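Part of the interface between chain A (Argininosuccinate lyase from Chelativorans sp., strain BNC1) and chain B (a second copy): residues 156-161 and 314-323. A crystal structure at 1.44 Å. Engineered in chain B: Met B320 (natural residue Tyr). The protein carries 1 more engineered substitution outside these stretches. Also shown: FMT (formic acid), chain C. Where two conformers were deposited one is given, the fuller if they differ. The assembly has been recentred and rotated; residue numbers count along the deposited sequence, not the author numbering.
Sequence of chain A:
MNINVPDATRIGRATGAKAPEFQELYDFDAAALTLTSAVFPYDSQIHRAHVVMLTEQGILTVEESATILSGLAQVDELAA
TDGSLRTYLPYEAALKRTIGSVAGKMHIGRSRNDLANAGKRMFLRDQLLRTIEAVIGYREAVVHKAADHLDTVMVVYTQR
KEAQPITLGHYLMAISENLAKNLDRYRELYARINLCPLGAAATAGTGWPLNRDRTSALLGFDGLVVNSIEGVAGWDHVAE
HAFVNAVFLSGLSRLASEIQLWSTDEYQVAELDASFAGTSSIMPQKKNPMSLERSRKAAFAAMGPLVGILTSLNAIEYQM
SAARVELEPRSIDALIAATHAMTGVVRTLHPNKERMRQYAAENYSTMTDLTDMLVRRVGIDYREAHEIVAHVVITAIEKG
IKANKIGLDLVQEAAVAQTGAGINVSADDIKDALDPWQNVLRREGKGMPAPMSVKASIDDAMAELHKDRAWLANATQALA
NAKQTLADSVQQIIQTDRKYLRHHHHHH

Chain A 156-161: VYTQRK
Chain B 314-323: NAIEYQMSAA

A tight turn of chain A docks on an irregular segment of chain B, burying 404 Å² in all. Strand 156-158 enters a type I' turn, Thr A158 to Lys A161, with Gln A159 (phi/psi 55/32) and Arg A160 (61/28) at its corners; Thr A158 N to Lys A161 O (3.0 Å) and Lys A161 N to Thr A158 O (2.9 Å) close it. These bonds leave the N atoms of Gln A159 and Arg A160 free, and both donate to chain B, extended here at Gln B319 (-135/160) and Met B320 (-57/134): Gln A159 N to Met B320 O (3.0 Å, 166°), Arg A160 N to Gln B319 OE1 (3.1 Å). CA atoms pair Thr A158-Met B320 and Gln A159-Ser B321, each 5.0 Å, the two steps running parallel. Gln B319 (m, t, chi3 18°) points toward the turn, its NE2 3.4 Å from CB of Tyr A157 (m, chi2 85°), whose end leads away. Gln A159 (m, t, chi3 -121°) points away. Arg A160 leaves sideways but extends (m, t, t) to bring its guanidinium edge to Glu B317, curled by m, p and chi3 51°: NE meets OE1 at 2.7 Å and NH2 meets OE2 at 2.9 Å, a buried, two-pronged salt bridge. Thr A158 (p) sets CG2 3.8 Å from CB of engineered Met B320 (t, p, t), while Thr A158 OG1 donates to formic acid O2 (2.7 Å). One water links Tyr A157 O (2.8 Å) and Met B320 N (3.2 Å).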

ATOM      1  N   VAL A 156       3.338   7.255 -32.020  1.00 14.20           N
ATOM      2  CA  VAL A 156       2.905   6.714 -30.740  1.00 13.65           C
ATOM      3  C   VAL A 156       3.891   5.619 -30.339  1.00 13.62           C
ATOM      4  O   VAL A 156       4.491   4.948 -31.191  1.00 13.77           O
ATOM      5  CB  VAL A 156       1.454   6.192 -30.807  1.00 13.85           C
ATOM      6  CG1 VAL A 156       1.354   4.936 -31.652  1.00 14.27           C
ATOM      7  CG2 VAL A 156       0.909   5.934 -29.386  1.00 14.63           C
ATOM      8  N   TYR A 157       4.052   5.429 -29.032  1.00 13.40           N
ATOM      9  CA  TYR A 157       4.970   4.457 -28.455  1.00 12.87           C
ATOM     10  C   TYR A 157       4.194   3.318 -27.808  1.00 12.65           C
ATOM     11  O   TYR A 157       3.103   3.514 -27.266  1.00 13.37           O
ATOM     12  CB  TYR A 157       5.847   5.126 -27.364  1.00 12.87           C
ATOM     13  CG  TYR A 157       6.740   6.198 -27.929  1.00 13.00           C
ATOM     14  CD1 TYR A 157       6.275   7.497 -28.097  1.00 13.74           C
ATOM     15  CD2 TYR A 157       8.033   5.899 -28.338  1.00 12.91           C
ATOM     16  CE1 TYR A 157       7.075   8.469 -28.654  1.00 14.91           C
ATOM     17  CE2 TYR A 157       8.841   6.856 -28.898  1.00 13.29           C
ATOM     18  CZ  TYR A 157       8.356   8.146 -29.059  1.00 14.83           C
ATOM     19  OH  TYR A 157       9.153   9.118 -29.627  1.00 15.23           O
ATOM     20  N   THR A 158       4.771   2.120 -27.865  1.00 12.00           N
ATOM     21  CA  THR A 158       4.409   1.046 -26.951  1.00 11.85           C
ATOM     22  C   THR A 158       5.706   0.488 -26.368  1.00 11.84           C
ATOM     23  O   THR A 158       6.711   0.365 -27.078  1.00 12.24           O
ATOM     24  CB  THR A 158       3.594  -0.070 -27.619  1.00 13.15           C
ATOM     25  OG1 THR A 158       4.390  -0.715 -28.610  1.00 14.42           O
ATOM     26  CG2 THR A 158       2.333   0.467 -28.283  1.00 13.09           C
ATOM     27  N   GLN A 159       5.708   0.184 -25.068  1.00 12.74           N
ATOM     28  CA  GLN A 159       6.925  -0.318 -24.419  1.00 13.08           C
ATOM     29  C   GLN A 159       8.108   0.637 -24.615  1.00 12.68           C
ATOM     30  O   GLN A 159       9.262   0.215 -24.682  1.00 13.24           O
ATOM     31  CB  GLN A 159       7.274  -1.737 -24.903  1.00 14.16           C
ATOM     32  CG  GLN A 159       6.111  -2.720 -24.802  1.00 17.00           C
ATOM     33  CD  GLN A 159       6.466  -4.116 -25.262  1.00 29.75           C
ATOM     34  OE1 GLN A 159       5.857  -4.636 -26.188  1.00 29.96           O
ATOM     35  NE2 GLN A 159       7.430  -4.739 -24.596  1.00 45.30           N
ATOM     36  N   ARG A 160       7.830   1.943 -24.698  1.00 12.15           N
ATOM     37  CA  ARG A 160       8.852   2.982 -24.867  1.00 12.12           C
ATOM     38  C   ARG A 160       9.644   2.807 -26.161  1.00 12.75           C
ATOM     39  O   ARG A 160      10.799   3.239 -26.264  1.00 13.60           O
ATOM     40  CB  ARG A 160       9.762   3.113 -23.645  1.00 11.79           C
ATOM     41  CG  ARG A 160       9.010   3.563 -22.406  1.00 12.99           C
ATOM     42  CD  ARG A 160       9.930   3.550 -21.193  1.00 13.90           C
ATOM     43  NE  ARG A 160       9.346   4.203 -20.034  1.00 13.36           N
ATOM     44  CZ  ARG A 160       9.889   4.216 -18.823  1.00 13.43           C
ATOM     45  NH1 ARG A 160      10.977   3.515 -18.566  1.00 14.19           N
ATOM     46  NH2 ARG A 160       9.325   4.942 -17.857  1.00 13.56           N
ATOM     47  N   LYS A 161       9.010   2.199 -27.164  1.00 12.69           N
ATOM     48  CA  LYS A 161       9.578   2.058 -28.499  1.00 12.57           C
ATOM     49  C   LYS A 161       8.593   2.603 -29.527  1.00 12.89           C
ATOM     50  O   LYS A 161       7.382   2.469 -29.383  1.00 13.14           O
ATOM     51  CB  LYS A 161       9.893   0.580 -28.814  1.00 13.45           C
ATOM     52  CG  LYS A 161      11.194   0.054 -28.170  1.00 14.34           C
ATOM     53  CD  LYS A 161      12.419   0.824 -28.692  1.00 15.19           C
ATOM     54  CE  LYS A 161      13.674  -0.054 -28.820  1.00 15.67           C
ATOM     55  NZ  LYS A 161      14.836   0.684 -29.398  1.00 16.88           N
TER
ATOM     56  N   ASN B 314       1.391   4.226 -11.959  1.00 12.39           N
ATOM     57  CA  ASN B 314       2.171   5.407 -11.623  1.00 12.13           C
ATOM     58  C   ASN B 314       3.594   5.358 -12.152  1.00 14.60           C
ATOM     59  O   ASN B 314       4.300   6.366 -12.065  1.00 18.82           O
ATOM     60  CB  ASN B 314       2.211   5.547 -10.099  1.00 11.72           C
ATOM     61  CG  ASN B 314       1.017   6.266  -9.566  1.00 12.35           C
ATOM     62  OD1 ASN B 314       0.650   7.328 -10.072  1.00 13.70           O
ATOM     63  ND2 ASN B 314       0.401   5.721  -8.521  1.00 12.27           N
ATOM     64  N   ALA B 315       4.041   4.239 -12.702  1.00 11.88           N
ATOM     65  CA  ALA B 315       5.439   4.051 -13.057  1.00 12.09           C
ATOM     66  C   ALA B 315       5.724   4.185 -14.551  1.00 11.96           C
ATOM     67  O   ALA B 315       6.896   4.138 -14.950  1.00 13.17           O
ATOM     68  CB  ALA B 315       5.916   2.666 -12.598  1.00 13.59           C
ATOM     69  N   ILE B 316       4.689   4.320 -15.384  1.00 10.97           N
ATOM     70  CA  ILE B 316       4.824   4.245 -16.836  1.00 11.20           C
ATOM     71  C   ILE B 316       4.278   5.497 -17.516  1.00 11.90           C
ATOM     72  O   ILE B 316       3.940   6.481 -16.852  1.00 13.08           O
ATOM     73  CB  ILE B 316       4.156   2.959 -17.374  1.00 12.05           C
ATOM     74  CG1 ILE B 316       2.660   2.939 -17.049  1.00 12.05           C
ATOM     75  CG2 ILE B 316       4.856   1.730 -16.773  1.00 12.97           C
ATOM     76  CD1 ILE B 316       1.852   1.913 -17.817  1.00 13.00           C
ATOM     77  N   GLU B 317       4.228   5.479 -18.847  1.00 12.27           N
ATOM     78  CA  GLU B 317       3.592   6.505 -19.660  1.00 12.20           C
ATOM     79  C   GLU B 317       2.172   6.056 -20.020  1.00 11.46           C
ATOM     80  O   GLU B 317       1.702   5.000 -19.580  1.00 12.69           O
ATOM     81  CB  GLU B 317       4.434   6.797 -20.902  1.00 12.74           C
ATOM     82  CG  GLU B 317       5.803   7.413 -20.584  1.00 12.94           C
ATOM     83  CD  GLU B 317       6.770   6.440 -19.941  1.00 13.54           C
ATOM     84  OE1 GLU B 317       6.951   5.329 -20.503  1.00 12.93           O
ATOM     85  OE2 GLU B 317       7.355   6.802 -18.896  1.00 13.73           O
ATOM     86  N   TYR B 318       1.462   6.864 -20.817  1.00 11.36           N
ATOM     87  CA  TYR B 318       0.089   6.520 -21.203  1.00 12.07           C
ATOM     88  C   TYR B 318       0.151   5.684 -22.477  1.00 12.66           C
ATOM     89  O   TYR B 318      -0.302   6.078 -23.555  1.00 13.24           O
ATOM     90  CB  TYR B 318      -0.830   7.741 -21.336  1.00 13.00           C
ATOM     91  CG  TYR B 318      -2.225   7.318 -20.919  1.00 13.57           C
ATOM     92  CD1 TYR B 318      -2.601   7.334 -19.591  1.00 13.90           C
ATOM     93  CD2 TYR B 318      -3.124   6.814 -21.835  1.00 13.83           C
ATOM     94  CE1 TYR B 318      -3.845   6.865 -19.195  1.00 14.20           C
ATOM     95  CE2 TYR B 318      -4.377   6.344 -21.447  1.00 14.52           C
ATOM     96  CZ  TYR B 318      -4.731   6.376 -20.121  1.00 14.08           C
ATOM     97  OH  TYR B 318      -5.977   5.905 -19.728  1.00 14.25           O
ATOM     98  N   GLN B 319       0.747   4.501 -22.303  1.00 11.78           N
ATOM     99  CA  GLN B 319       1.086   3.595 -23.380  1.00 13.20           C
ATOM    100  C   GLN B 319       0.700   2.166 -23.023  1.00 12.92           C
ATOM    101  O   GLN B 319       0.544   1.816 -21.851  1.00 13.81           O
ATOM    102  CB  GLN B 319       2.617   3.529 -23.551  1.00 12.93           C
ATOM    103  CG  GLN B 319       3.264   4.784 -24.050  1.00 13.05           C
ATOM    104  CD  GLN B 319       4.780   4.701 -24.055  1.00 13.21           C
ATOM    105  OE1 GLN B 319       5.368   3.613 -23.998  1.00 14.30           O
ATOM    106  NE2 GLN B 319       5.431   5.864 -24.107  1.00 13.09           N
ATOM    107  N   MET B 320       0.577   1.332 -24.047  1.00 13.17           N
ATOM    108  CA  MET B 320       0.675  -0.106 -23.837  0.64 13.88           C
ATOM    109  C   MET B 320       2.020  -0.409 -23.189  1.00 12.92           C
ATOM    110  O   MET B 320       3.058   0.093 -23.628  1.00 14.17           O
ATOM    111  CB  MET B 320       0.594  -0.805 -25.186  0.64 14.67           C
ATOM    112  CG  MET B 320       0.885  -2.280 -25.137  0.64 15.77           C
ATOM    113  SD  MET B 320      -0.501  -3.128 -24.404  0.64 18.14           S
ATOM    114  CE  MET B 320       0.218  -4.744 -24.086  0.64 20.58           C
ATOM    115  N   SER B 321       1.997  -1.236 -22.151  1.00 13.68           N
ATOM    116  CA  SER B 321       3.188  -1.577 -21.396  1.00 14.53           C
ATOM    117  C   SER B 321       3.035  -2.984 -20.851  1.00 16.39           C
ATOM    118  O   SER B 321       1.985  -3.327 -20.307  1.00 19.60           O
ATOM    119  CB  SER B 321       3.351  -0.613 -20.218  1.00 14.64           C
ATOM    120  OG  SER B 321       4.361  -1.036 -19.318  1.00 15.51           O
ATOM    121  N   ALA B 322       4.090  -3.774 -20.961  1.00 14.83           N
ATOM    122  CA  ALA B 322       4.121  -5.093 -20.344  1.00 14.58           C
ATOM    123  C   ALA B 322       4.498  -5.042 -18.868  1.00 14.85           C
ATOM    124  O   ALA B 322       4.594  -6.095 -18.227  1.00 16.67           O
ATOM    125  CB  ALA B 322       5.082  -6.004 -21.125  1.00 14.69           C
ATOM    126  N   ALA B 323       4.701  -3.856 -18.300  1.00 13.49           N
ATOM    127  CA  ALA B 323       5.065  -3.721 -16.896  1.00 12.97           C
ATOM    128  C   ALA B 323       3.862  -3.589 -15.967  1.00 12.86           C
ATOM    129  O   ALA B 323       4.046  -3.537 -14.747  1.00 14.19           O
ATOM    130  CB  ALA B 323       5.965  -2.492 -16.681  1.00 13.47           C
TER
HETATM  131  C   FMT C 602       4.196  -4.101 -29.110  1.00 16.17           C
HETATM  132  O1  FMT C 602       5.295  -3.880 -29.643  1.00 15.65           O
HETATM  133  O2  FMT C 602       3.466  -3.200 -28.661  1.00 15.72           O
HETATM  134  O   HOH W   1       0.391   3.116 -26.667  1.00 12.92           O